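PDB 1R5M: SIR4-interacting protein SIF2 from Saccharomyces cerevisiae, which acts as a WD-repeat transcriptional corepressor subunit of the Set3C complex, antagonises telomeric silencing and may recruit SIR4 to non-telomeric sites. Local coordinates for residues L45-S51 and L61-K66; E65-V69 and R95-A99; T108-C113 and T125-N129; H148-S154 and S166-V172. All blocks are in the same frame, centred on the assembly; numbering follows the deposited sequence.

Contact 1 (L45-S51 and L61-K66); sequences LDNIVSS and LAYGEK
This is an antiparallel hairpin contact in the first WD repeat of the propeller: strand 50-53 pairs with strand 60-65, and residues 45-49 lead into the hairpin. S51 and Y63 form a non-hydrogen-bonded pair, CA-CA 4.1 Å. V49, whose phi/psi of -86/-45 breaks the extended run, donates from N to G64 O at 2.8 Å, and G64 N returns a bond to S50 O at 3.0 Å. Y63 (chi1 p) points its ring back along 45-48, so that I48 CG2 lies 3.4 Å from Y63 CD1 and L45 CD2 4.4 Å from Y63 CE2. L45 CD1 and L61 CD2 are 4.2 Å apart. Waters bridge the loop end: one bonds D46 N (3.0 Å) and Y63 OH (2.9 Å), another Y63 OH (2.9 Å), D46 OD2 (2.7 Å) and E65 OE1 (3.0 Å). D46 OD2 and E65 OE1 lie 4.5 Å apart, but the second water donates to both and R71 salt-bridges E65, so hydration and a counter-charge offset the like charges.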
loop_
_atom_site.group_PDB
_atom_site.type_symbol
_atom_site.label_atom_id
_atom_site.label_comp_id
_atom_site.label_asym_id
_atom_site.label_seq_id
_atom_site.Cartn_x
_atom_site.Cartn_y
_atom_site.Cartn_z
ATOM N N LEU A 45 19.023 7.221 4.524
ATOM C CA LEU A 45 18.127 7.505 5.643
ATOM C C LEU A 45 18.545 6.677 6.842
ATOM O O LEU A 45 19.421 5.820 6.739
ATOM C CB LEU A 45 16.692 7.113 5.283
ATOM C CG LEU A 45 16.071 7.722 4.027
ATOM C CD1 LEU A 45 14.726 7.065 3.755
ATOM C CD2 LEU A 45 15.916 9.223 4.215
ATOM N N ASP A 46 17.935 6.947 7.991
ATOM C CA ASP A 46 18.198 6.128 9.161
ATOM C C ASP A 46 17.329 4.919 8.849
ATOM O O ASP A 46 16.669 4.886 7.804
ATOM C CB ASP A 46 17.687 6.793 10.444
ATOM C CG ASP A 46 18.526 7.980 10.861
ATOM O OD1 ASP A 46 19.765 7.892 10.746
ATOM O OD2 ASP A 46 17.947 8.989 11.316
ATOM N N ASN A 47 17.316 3.926 9.726
ATOM C CA ASN A 47 16.465 2.772 9.476
ATOM C C ASN A 47 15.017 3.236 9.473
ATOM O O ASN A 47 14.625 4.073 10.285
ATOM C CB ASN A 47 16.645 1.707 10.556
ATOM C CG ASN A 47 15.541 0.663 10.533
ATOM O OD1 ASN A 47 14.549 0.773 11.259
ATOM N ND2 ASN A 47 15.696 -0.347 9.680
ATOM N N ILE A 48 14.231 2.705 8.547
ATOM C CA ILE A 48 12.816 3.047 8.484
ATOM C C ILE A 48 12.017 1.760 8.366
ATOM O O ILE A 48 12.495 0.766 7.821
ATOM C CB ILE A 48 12.474 3.972 7.286
ATOM C CG1 ILE A 48 12.808 3.283 5.961
ATOM C CG2 ILE A 48 13.220 5.295 7.423
ATOM C CD1 ILE A 48 12.231 4.002 4.753
ATOM N N VAL A 49 10.802 1.777 8.900
ATOM C CA VAL A 49 9.935 0.609 8.858
ATOM C C VAL A 49 9.157 0.597 7.547
ATOM O O VAL A 49 9.039 -0.439 6.889
ATOM C CB VAL A 49 8.959 0.624 10.050
ATOM C CG1 VAL A 49 8.010 -0.553 9.959
ATOM C CG2 VAL A 49 9.745 0.568 11.356
ATOM N N SER A 50 8.625 1.758 7.181
ATOM C CA SER A 50 7.877 1.924 5.940
ATOM C C SER A 50 7.858 3.416 5.642
ATOM O O SER A 50 8.257 4.226 6.479
ATOM C CB SER A 50 6.444 1.408 6.090
ATOM O OG SER A 50 5.688 2.248 6.947
ATOM N N SER A 51 7.405 3.784 4.452
ATOM C CA SER A 51 7.353 5.192 4.098
ATOM C C SER A 51 6.303 5.430 3.031
ATOM O O SER A 51 5.827 4.494 2.390
ATOM C CB SER A 51 8.724 5.678 3.605
ATOM O OG SER A 51 9.069 5.099 2.356
ATOM N N LEU A 61 8.598 13.328 1.898
ATOM C CA LEU A 61 8.513 11.926 2.282
ATOM C C LEU A 61 8.161 11.783 3.760
ATOM O O LEU A 61 8.668 12.523 4.606
ATOM C CB LEU A 61 9.863 11.236 2.023
ATOM C CG LEU A 61 10.046 9.787 2.488
ATOM C CD1 LEU A 61 9.113 8.877 1.707
ATOM C CD2 LEU A 61 11.499 9.353 2.282
ATOM N N ALA A 62 7.277 10.842 4.064
ATOM C CA ALA A 62 6.913 10.561 5.446
ATOM C C ALA A 62 7.424 9.154 5.718
ATOM O O ALA A 62 7.204 8.250 4.915
ATOM C CB ALA A 62 5.402 10.603 5.626
ATOM N N TYR A 63 8.123 8.955 6.827
ATOM C CA TYR A 63 8.596 7.613 7.121
ATOM C C TYR A 63 8.453 7.258 8.589
ATOM O O TYR A 63 8.589 8.107 9.469
ATOM C CB TYR A 63 10.045 7.425 6.638
ATOM C CG TYR A 63 11.093 8.315 7.269
ATOM C CD1 TYR A 63 11.555 8.070 8.561
ATOM C CD2 TYR A 63 11.671 9.361 6.550
ATOM C CE1 TYR A 63 12.574 8.835 9.119
ATOM C CE2 TYR A 63 12.694 10.137 7.103
ATOM C CZ TYR A 63 13.139 9.861 8.387
ATOM O OH TYR A 63 14.169 10.596 8.931
ATOM N N GLY A 64 8.138 5.995 8.843
ATOM C CA GLY A 64 7.972 5.541 10.210
ATOM C C GLY A 64 9.229 4.890 10.739
ATOM O O GLY A 64 9.961 4.238 9.990
ATOM N N GLU A 65 9.484 5.059 12.031
ATOM C CA GLU A 65 10.668 4.478 12.645
ATOM C C GLU A 65 10.261 3.565 13.789
ATOM O O GLU A 65 9.096 3.521 14.181
ATOM C CB GLU A 65 11.607 5.582 13.132
ATOM C CG GLU A 65 12.048 6.516 12.011
ATOM C CD GLU A 65 12.854 7.695 12.510
ATOM O OE1 GLU A 65 13.999 7.489 12.959
ATOM O OE2 GLU A 65 12.334 8.828 12.455
ATOM N N LYS A 66 11.226 2.835 14.331
ATOM C CA LYS A 66 10.930 1.892 15.395
ATOM C C LYS A 66 10.704 2.478 16.784
ATOM O O LYS A 66 9.982 1.885 17.583
ATOM C CB LYS A 66 12.032 0.828 15.443
ATOM C CG LYS A 66 12.127 0.028 14.144
ATOM C CD LYS A 66 13.230 -1.025 14.170
ATOM C CE LYS A 66 13.252 -1.805 12.856
ATOM N NZ LYS A 66 14.380 -2.782 12.785
HETATM O O HOH W 1 16.683 9.670 7.877
HETATM O O HOH W 2 15.342 9.652 11.426
HETATM O O HOH W 3 13.956 2.693 13.177
HETATM O O HOH W 4 15.359 5.082 12.613
#

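Contact 2 (E65-V69 and R95-A99); sequences EKNSV and RHPFA. With SO4 (sulfate ion), chain B.
S68 supplies both direct hydrogen bonds: with chi1 t, S68 OG donates to H96 O at 2.7 Å, and S68 O accepts from H96 N at 3.0 Å and 174°. S68 adopts a left-handed conformation (phi/psi 51/42) after an inverse gamma turn centred on N67, and E65 N bonds V69 O (2.8 Å) to close the loop. A sulfate, probably from the crystallisation liquor, bridges the segments: its O1 accepts from N67 ND2 (2.8 Å) and R95 NH1 (2.9 Å), its O4 from R95 NH2 (2.8 Å). In the propeller blade, the turn between strands 60-65 and 69-77 here meets the exit of strand 86-95, ahead of the second WD repeat. V69 and R95 are an antiparallel non-hydrogen-bonded pair, CA-CA 4.2 Å; R95 chi1 t and chi2 t extend its side chain, setting V69 CB over the guanidinium face, 3.7 Å from R95 NH1. Outermost, S68 CB makes a CH-pi contact 4.1 Å from the F98 ring centroid, while N67 OD1 meets the ring edge, 3.6 Å from F98 CZ.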
loop_
_atom_site.group_PDB
_atom_site.type_symbol
_atom_site.label_atom_id
_atom_site.label_comp_id
_atom_site.label_asym_id
_atom_site.label_seq_id
_atom_site.Cartn_x
_atom_site.Cartn_y
_atom_site.Cartn_z
ATOM N N GLU A 65 9.484 5.059 12.031
ATOM C CA GLU A 65 10.668 4.478 12.645
ATOM C C GLU A 65 10.261 3.565 13.789
ATOM O O GLU A 65 9.096 3.521 14.181
ATOM C CB GLU A 65 11.607 5.582 13.132
ATOM C CG GLU A 65 12.048 6.516 12.011
ATOM C CD GLU A 65 12.854 7.695 12.510
ATOM O OE1 GLU A 65 13.999 7.489 12.959
ATOM O OE2 GLU A 65 12.334 8.828 12.455
ATOM N N LYS A 66 11.226 2.835 14.331
ATOM C CA LYS A 66 10.930 1.892 15.395
ATOM C C LYS A 66 10.704 2.478 16.784
ATOM O O LYS A 66 9.982 1.885 17.583
ATOM C CB LYS A 66 12.032 0.828 15.443
ATOM C CG LYS A 66 12.127 0.028 14.144
ATOM C CD LYS A 66 13.230 -1.025 14.170
ATOM C CE LYS A 66 13.252 -1.805 12.856
ATOM N NZ LYS A 66 14.380 -2.782 12.785
ATOM N N ASN A 67 11.287 3.639 17.067
ATOM C CA ASN A 67 11.138 4.243 18.387
ATOM C C ASN A 67 9.889 5.102 18.593
ATOM O O ASN A 67 9.980 6.243 19.047
ATOM C CB ASN A 67 12.386 5.060 18.740
ATOM C CG ASN A 67 12.420 5.460 20.205
ATOM O OD1 ASN A 67 12.082 4.664 21.080
ATOM N ND2 ASN A 67 12.838 6.691 20.477
ATOM N N SER A 68 8.728 4.548 18.255
ATOM C CA SER A 68 7.453 5.243 18.446
ATOM C C SER A 68 7.464 6.651 17.857
ATOM O O SER A 68 6.948 7.599 18.457
ATOM C CB SER A 68 7.140 5.303 19.948
ATOM O OG SER A 68 5.756 5.501 20.195
ATOM N N VAL A 69 8.035 6.784 16.665
ATOM C CA VAL A 69 8.123 8.081 16.017
ATOM C C VAL A 69 8.218 7.950 14.501
ATOM O O VAL A 69 8.768 6.979 13.980
ATOM C CB VAL A 69 9.368 8.868 16.531
ATOM C CG1 VAL A 69 10.654 8.146 16.123
ATOM C CG2 VAL A 69 9.361 10.288 15.989
ATOM N N ARG A 95 5.800 12.162 16.892
ATOM C CA ARG A 95 5.994 11.200 17.966
ATOM C C ARG A 95 4.732 10.735 18.683
ATOM O O ARG A 95 3.790 11.505 18.877
ATOM C CB ARG A 95 6.981 11.791 18.982
ATOM C CG ARG A 95 7.665 10.772 19.881
ATOM C CD ARG A 95 8.750 11.444 20.723
ATOM N NE ARG A 95 9.771 12.103 19.906
ATOM C CZ ARG A 95 10.826 11.491 19.372
ATOM N NH1 ARG A 95 11.017 10.194 19.563
ATOM N NH2 ARG A 95 11.697 12.182 18.648
ATOM N N HIS A 96 4.722 9.456 19.052
ATOM C CA HIS A 96 3.614 8.856 19.792
ATOM C C HIS A 96 4.157 8.516 21.177
ATOM O O HIS A 96 5.240 7.951 21.303
ATOM C CB HIS A 96 3.147 7.551 19.137
ATOM C CG HIS A 96 2.383 7.736 17.864
ATOM N ND1 HIS A 96 1.045 7.430 17.751
ATOM C CD2 HIS A 96 2.781 8.141 16.634
ATOM C CE1 HIS A 96 0.651 7.631 16.506
ATOM N NE2 HIS A 96 1.687 8.062 15.808
ATOM N N PRO A 97 3.425 8.869 22.238
ATOM C CA PRO A 97 3.930 8.541 23.573
ATOM C C PRO A 97 3.811 7.035 23.798
ATOM O O PRO A 97 3.029 6.366 23.125
ATOM C CB PRO A 97 3.002 9.334 24.489
ATOM C CG PRO A 97 1.702 9.306 23.735
ATOM C CD PRO A 97 2.144 9.590 22.313
ATOM N N PHE A 98 4.602 6.487 24.714
ATOM C CA PHE A 98 4.483 5.070 25.005
ATOM C C PHE A 98 3.286 4.959 25.938
ATOM O O PHE A 98 3.031 5.870 26.727
ATOM C CB PHE A 98 5.746 4.532 25.677
ATOM C CG PHE A 98 6.904 4.370 24.731
ATOM C CD1 PHE A 98 7.732 5.443 24.432
ATOM C CD2 PHE A 98 7.147 3.145 24.120
ATOM C CE1 PHE A 98 8.790 5.301 23.535
ATOM C CE2 PHE A 98 8.201 2.994 23.221
ATOM C CZ PHE A 98 9.022 4.075 22.930
ATOM N N ALA A 99 2.553 3.857 25.839
ATOM C CA ALA A 99 1.364 3.654 26.658
ATOM C C ALA A 99 1.663 3.645 28.146
ATOM O O ALA A 99 2.748 3.249 28.577
ATOM C CB ALA A 99 0.678 2.355 26.261
HETATM S S SO4 B . 14.454 9.556 18.020
HETATM O O1 SO4 B . 13.467 8.796 18.809
HETATM O O2 SO4 B . 15.804 9.326 18.571
HETATM O O3 SO4 B . 14.409 9.112 16.615
HETATM O O4 SO4 B . 14.142 10.996 18.080
HETATM O O HOH W 5 9.728 8.083 21.183
#

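Contact 3 (T108-C113 and T125-N129); sequences TNQVTC and TGVEN
Strands 111-113 and 125-127 run antiparallel, their axes 4.5 Å apart at closest with 123° between their N-to-C directions. V111 and V127 are a non-hydrogen-bonded pair (CA-CA 4.2 Å), after which the register slips by one at a classic beta bulge. T112 (phi/psi -109/-8) and C113 both face G126, whose O accepts from T112 N at 2.8 Å and, weakly, from C113 N at 3.4 Å; G126 N donates to C113 O at 2.9 Å. Beyond the strands, E128 N bonds Q110 O at 3.0 Å. The hairpin formed by 111-116 and 122-127 opens the second WD repeat, strand 111-116 being the first of its four-stranded blade. E128, chi1 m and chi2 t, reaches back so that its OE2 accepts from Q110 N at 2.8 Å and 172°. N129 N donates to N109 OD1 at 2.9 Å, while N109 ND2 bonds S68 of the preceding repeat. V111 CG2 and V127 CG1 touch at 4.1 Å on one face; T112 CG2 packs 3.7 Å from E128 CG.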
loop_
_atom_site.group_PDB
_atom_site.type_symbol
_atom_site.label_atom_id
_atom_site.label_comp_id
_atom_site.label_asym_id
_atom_site.label_seq_id
_atom_site.Cartn_x
_atom_site.Cartn_y
_atom_site.Cartn_z
ATOM N N THR A 108 8.109 -2.613 22.761
ATOM C CA THR A 108 8.332 -1.957 21.477
ATOM C C THR A 108 7.048 -1.310 20.963
ATOM O O THR A 108 5.958 -1.865 21.121
ATOM C CB THR A 108 8.831 -2.960 20.415
ATOM O OG1 THR A 108 9.137 -2.263 19.203
ATOM C CG2 THR A 108 7.764 -4.009 20.126
ATOM N N ASN A 109 7.185 -0.138 20.353
ATOM C CA ASN A 109 6.041 0.583 19.803
ATOM C C ASN A 109 6.467 1.258 18.504
ATOM O O ASN A 109 6.622 2.475 18.442
ATOM C CB ASN A 109 5.536 1.632 20.804
ATOM C CG ASN A 109 4.124 2.115 20.488
ATOM O OD1 ASN A 109 3.227 1.311 20.221
ATOM N ND2 ASN A 109 3.919 3.431 20.535
ATOM N N GLN A 110 6.660 0.454 17.466
ATOM C CA GLN A 110 7.077 0.976 16.171
ATOM C C GLN A 110 5.899 1.598 15.431
ATOM O O GLN A 110 4.743 1.290 15.715
ATOM C CB GLN A 110 7.648 -0.149 15.296
ATOM C CG GLN A 110 8.681 -1.046 15.971
ATOM C CD GLN A 110 9.295 -2.057 15.011
ATOM O OE1 GLN A 110 8.740 -2.342 13.948
ATOM N NE2 GLN A 110 10.443 -2.614 15.391
ATOM N N VAL A 111 6.202 2.492 14.497
ATOM C CA VAL A 111 5.160 3.086 13.669
ATOM C C VAL A 111 4.917 1.991 12.633
ATOM O O VAL A 111 5.853 1.543 11.963
ATOM C CB VAL A 111 5.646 4.376 12.989
ATOM C CG1 VAL A 111 4.652 4.808 11.922
ATOM C CG2 VAL A 111 5.803 5.477 14.029
ATOM N N THR A 112 3.672 1.547 12.514
ATOM C CA THR A 112 3.329 0.457 11.603
ATOM C C THR A 112 2.531 0.857 10.371
ATOM O O THR A 112 2.310 0.034 9.474
ATOM C CB THR A 112 2.511 -0.613 12.335
ATOM O OG1 THR A 112 1.295 -0.026 12.818
ATOM C CG2 THR A 112 3.296 -1.177 13.513
ATOM N N CYS A 113 2.097 2.108 10.320
ATOM C CA CYS A 113 1.287 2.550 9.195
ATOM C C CYS A 113 1.298 4.065 9.056
ATOM O O CYS A 113 1.290 4.787 10.053
ATOM C CB CYS A 113 -0.152 2.050 9.407
ATOM S SG CYS A 113 -1.324 2.311 8.045
ATOM N N THR A 125 -0.739 8.558 11.299
ATOM C CA THR A 125 0.320 7.623 11.656
ATOM C C THR A 125 -0.268 6.670 12.692
ATOM O O THR A 125 -1.053 7.082 13.555
ATOM C CB THR A 125 1.569 8.335 12.247
ATOM O OG1 THR A 125 1.198 9.126 13.383
ATOM C CG2 THR A 125 2.222 9.221 11.193
ATOM N N GLY A 126 0.082 5.392 12.576
ATOM C CA GLY A 126 -0.405 4.387 13.508
ATOM C C GLY A 126 0.767 3.629 14.104
ATOM O O GLY A 126 1.774 3.415 13.427
ATOM N N VAL A 127 0.642 3.219 15.362
ATOM C CA VAL A 127 1.713 2.490 16.039
ATOM C C VAL A 127 1.285 1.104 16.504
ATOM O O VAL A 127 0.111 0.741 16.432
ATOM C CB VAL A 127 2.255 3.280 17.258
ATOM C CG1 VAL A 127 2.967 4.531 16.783
ATOM C CG2 VAL A 127 1.108 3.647 18.207
ATOM N N GLU A 128 2.254 0.328 16.980
ATOM C CA GLU A 128 1.985 -1.022 17.449
ATOM C C GLU A 128 0.906 -1.137 18.518
ATOM O O GLU A 128 0.169 -2.122 18.533
ATOM C CB GLU A 128 3.259 -1.668 17.992
ATOM C CG GLU A 128 4.310 -1.987 16.961
ATOM C CD GLU A 128 5.418 -2.831 17.553
ATOM O OE1 GLU A 128 5.192 -4.041 17.771
ATOM O OE2 GLU A 128 6.504 -2.283 17.817
ATOM N N ASN A 129 0.807 -0.162 19.421
ATOM C CA ASN A 129 -0.207 -0.276 20.464
ATOM C C ASN A 129 -1.619 0.041 19.991
ATOM O O ASN A 129 -2.578 -0.110 20.751
ATOM C CB ASN A 129 0.151 0.562 21.710
ATOM C CG ASN A 129 0.039 2.064 21.486
ATOM O OD1 ASN A 129 -0.905 2.549 20.861
ATOM N ND2 ASN A 129 0.995 2.809 22.031
#

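Contact 4 (H148-S154 and S166-V172); sequences HRAPIVS and SMDVENV
The hydrogen-bonded His-Ser-Asp-Trp tetrad characteristic of WD40 blades organises this contact in the third repeat, joining the loop ahead of strand 152-157 to strand 163-168 and the turn after it. H148 (chi1 m, chi2 -80°) spans two partners around its ring edge: H148 ND1 donates to D168 OD2 at 2.8 Å and 156°, and H148 NE2 lies in a hydrogen bond of 2.7 Å with S166 OG. S166 OG also bonds W176 NE1, completing the tetrad.

The strands cross at 128° between their N-to-C directions, with axes 4.6 Å apart at closest. I152 and D168 form a non-hydrogen-bonded antiparallel pair, CA-CA 4.1 Å; a classic beta bulge then shifts the register, V153 (phi/psi -110/-30) and S154 both facing M167. M167 O accepts from V153 N at 2.9 Å and S154 N at 3.2 Å, and M167 N donates to S154 O at 2.9 Å.

A type I turn, D168 to N171, follows. D168 (chi1 p) spans it, its OD1 accepting from V172 N just beyond at 3.0 Å, and V169 N ties the turn to P151 O at 2.9 Å. V169 packs against the other segment, with V169 CG1 3.3 Å from V153 CG1 and V169 CG2 3.4 Å from P151 CD. Finally, one water accepts from R149 N at 2.9 Å and donates to D168 OD2 at 2.7 Å.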
loop_
_atom_site.group_PDB
_atom_site.type_symbol
_atom_site.label_atom_id
_atom_site.label_comp_id
_atom_site.label_asym_id
_atom_site.label_seq_id
_atom_site.Cartn_x
_atom_site.Cartn_y
_atom_site.Cartn_z
ATOM N N HIS A 148 -8.058 1.432 18.757
ATOM C CA HIS A 148 -7.448 0.138 18.455
ATOM C C HIS A 148 -6.494 -0.244 19.580
ATOM O O HIS A 148 -5.904 0.625 20.217
ATOM C CB HIS A 148 -6.634 0.211 17.161
ATOM C CG HIS A 148 -7.458 0.355 15.921
ATOM N ND1 HIS A 148 -8.084 -0.713 15.313
ATOM C CD2 HIS A 148 -7.731 1.439 15.156
ATOM C CE1 HIS A 148 -8.704 -0.292 14.224
ATOM N NE2 HIS A 148 -8.505 1.009 14.107
ATOM N N ARG A 149 -6.330 -1.545 19.802
ATOM C CA ARG A 149 -5.421 -2.035 20.830
ATOM C C ARG A 149 -4.465 -3.076 20.251
ATOM O O ARG A 149 -3.912 -3.903 20.975
ATOM C CB ARG A 149 -6.204 -2.627 22.006
ATOM C CG ARG A 149 -6.974 -1.585 22.806
ATOM C CD ARG A 149 -7.188 -2.048 24.238
ATOM N NE ARG A 149 -8.068 -3.210 24.330
ATOM C CZ ARG A 149 -9.394 -3.151 24.276
ATOM N NH1 ARG A 149 -10.003 -1.982 24.130
ATOM N NH2 ARG A 149 -10.115 -4.262 24.379
ATOM N N ALA A 150 -4.279 -3.021 18.936
ATOM C CA ALA A 150 -3.383 -3.931 18.229
ATOM C C ALA A 150 -2.712 -3.138 17.103
ATOM O O ALA A 150 -3.196 -2.072 16.719
ATOM C CB ALA A 150 -4.170 -5.113 17.661
ATOM N N PRO A 151 -1.589 -3.638 16.566
ATOM C CA PRO A 151 -0.882 -2.936 15.488
ATOM C C PRO A 151 -1.764 -2.552 14.302
ATOM O O PRO A 151 -2.544 -3.361 13.806
ATOM C CB PRO A 151 0.212 -3.923 15.092
ATOM C CG PRO A 151 0.514 -4.608 16.387
ATOM C CD PRO A 151 -0.861 -4.859 16.961
ATOM N N ILE A 152 -1.620 -1.311 13.851
ATOM C CA ILE A 152 -2.397 -0.806 12.725
ATOM C C ILE A 152 -1.809 -1.346 11.427
ATOM O O ILE A 152 -0.603 -1.239 11.197
ATOM C CB ILE A 152 -2.365 0.733 12.696
ATOM C CG1 ILE A 152 -2.887 1.285 14.025
ATOM C CG2 ILE A 152 -3.188 1.250 11.525
ATOM C CD1 ILE A 152 -4.304 0.856 14.358
ATOM N N VAL A 153 -2.658 -1.925 10.582
ATOM C CA VAL A 153 -2.194 -2.484 9.313
ATOM C C VAL A 153 -2.646 -1.695 8.092
ATOM O O VAL A 153 -1.948 -1.667 7.077
ATOM C CB VAL A 153 -2.653 -3.955 9.127
ATOM C CG1 VAL A 153 -2.139 -4.811 10.267
ATOM C CG2 VAL A 153 -4.164 -4.038 9.047
ATOM N N SER A 154 -3.806 -1.053 8.181
ATOM C CA SER A 154 -4.315 -0.296 7.047
ATOM C C SER A 154 -5.119 0.924 7.478
ATOM O O SER A 154 -5.843 0.887 8.473
ATOM C CB SER A 154 -5.187 -1.206 6.171
ATOM O OG SER A 154 -5.629 -0.533 5.001
ATOM N N SER A 166 -9.791 2.483 9.522
ATOM C CA SER A 166 -8.530 1.942 10.014
ATOM C C SER A 166 -8.772 0.510 10.455
ATOM O O SER A 166 -9.843 0.180 10.960
ATOM C CB SER A 166 -7.992 2.774 11.186
ATOM O OG SER A 166 -8.931 2.849 12.245
ATOM N N MET A 167 -7.784 -0.346 10.237
ATOM C CA MET A 167 -7.911 -1.739 10.636
ATOM C C MET A 167 -6.606 -2.200 11.255
ATOM O O MET A 167 -5.528 -1.814 10.802
ATOM C CB MET A 167 -8.252 -2.625 9.432
ATOM C CG MET A 167 -8.543 -4.076 9.814
ATOM S SD MET A 167 -9.193 -5.050 8.445
ATOM C CE MET A 167 -7.734 -5.150 7.460
ATOM N N ASP A 168 -6.706 -3.004 12.310
ATOM C CA ASP A 168 -5.513 -3.522 12.965
ATOM C C ASP A 168 -5.325 -5.007 12.662
ATOM O O ASP A 168 -6.141 -5.617 11.966
ATOM C CB ASP A 168 -5.548 -3.268 14.488
ATOM C CG ASP A 168 -6.729 -3.927 15.189
ATOM O OD1 ASP A 168 -7.074 -5.082 14.859
ATOM O OD2 ASP A 168 -7.298 -3.285 16.101
ATOM N N VAL A 169 -4.240 -5.578 13.179
ATOM C CA VAL A 169 -3.922 -6.982 12.944
ATOM C C VAL A 169 -4.974 -7.969 13.434
ATOM O O VAL A 169 -5.069 -9.082 12.914
ATOM C CB VAL A 169 -2.564 -7.367 13.577
ATOM C CG1 VAL A 169 -1.445 -6.589 12.918
ATOM C CG2 VAL A 169 -2.587 -7.104 15.062
ATOM N N GLU A 170 -5.756 -7.574 14.434
ATOM C CA GLU A 170 -6.797 -8.450 14.964
ATOM C C GLU A 170 -8.091 -8.248 14.183
ATOM O O GLU A 170 -9.149 -8.748 14.561
ATOM C CB GLU A 170 -7.028 -8.160 16.448
ATOM C CG GLU A 170 -5.821 -8.447 17.327
ATOM C CD GLU A 170 -5.323 -9.873 17.184
ATOM O OE1 GLU A 170 -6.158 -10.800 17.220
ATOM O OE2 GLU A 170 -4.097 -10.069 17.042
ATOM N N ASN A 171 -7.979 -7.508 13.086
ATOM C CA ASN A 171 -9.096 -7.200 12.206
ATOM C C ASN A 171 -10.180 -6.314 12.793
ATOM O O ASN A 171 -11.296 -6.265 12.277
ATOM C CB ASN A 171 -9.705 -8.479 11.642
ATOM C CG ASN A 171 -8.839 -9.091 10.562
ATOM O OD1 ASN A 171 -8.553 -8.456 9.541
ATOM N ND2 ASN A 171 -8.411 -10.324 10.780
ATOM N N VAL A 172 -9.865 -5.617 13.876
ATOM C CA VAL A 172 -10.835 -4.692 14.432
ATOM C C VAL A 172 -10.772 -3.556 13.421
ATOM O O VAL A 172 -9.690 -3.050 13.121
ATOM C CB VAL A 172 -10.419 -4.182 15.820
ATOM C CG1 VAL A 172 -11.345 -3.059 16.267
ATOM C CG2 VAL A 172 -10.475 -5.326 16.821
HETATM O O HOH W 6 -8.004 -3.636 18.723
#

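The contacts follow the first three WD repeats. Contacts 1, 3 and 4 lie in the hairpins formed by the first two strands of successive four-stranded blades; contact 2 shares E65 and K66 with contact 1 and ties the next turn of that blade to its last strand's exit. Centres of contacts 2 and 3 lie about 7 Å apart, of 3 and 4 about 10 Å, of 1 and 3 about 12 Å, and of 1 and 4 about 20 Å with no touch, consistent with blades stepping around a ring. Contact 3 is the joint: probable hydrogen bonds H96 NE2-T125 OG1 (2.7 Å) and T112 OG1-I152 O (2.8 Å) link it to contacts 2 and 4.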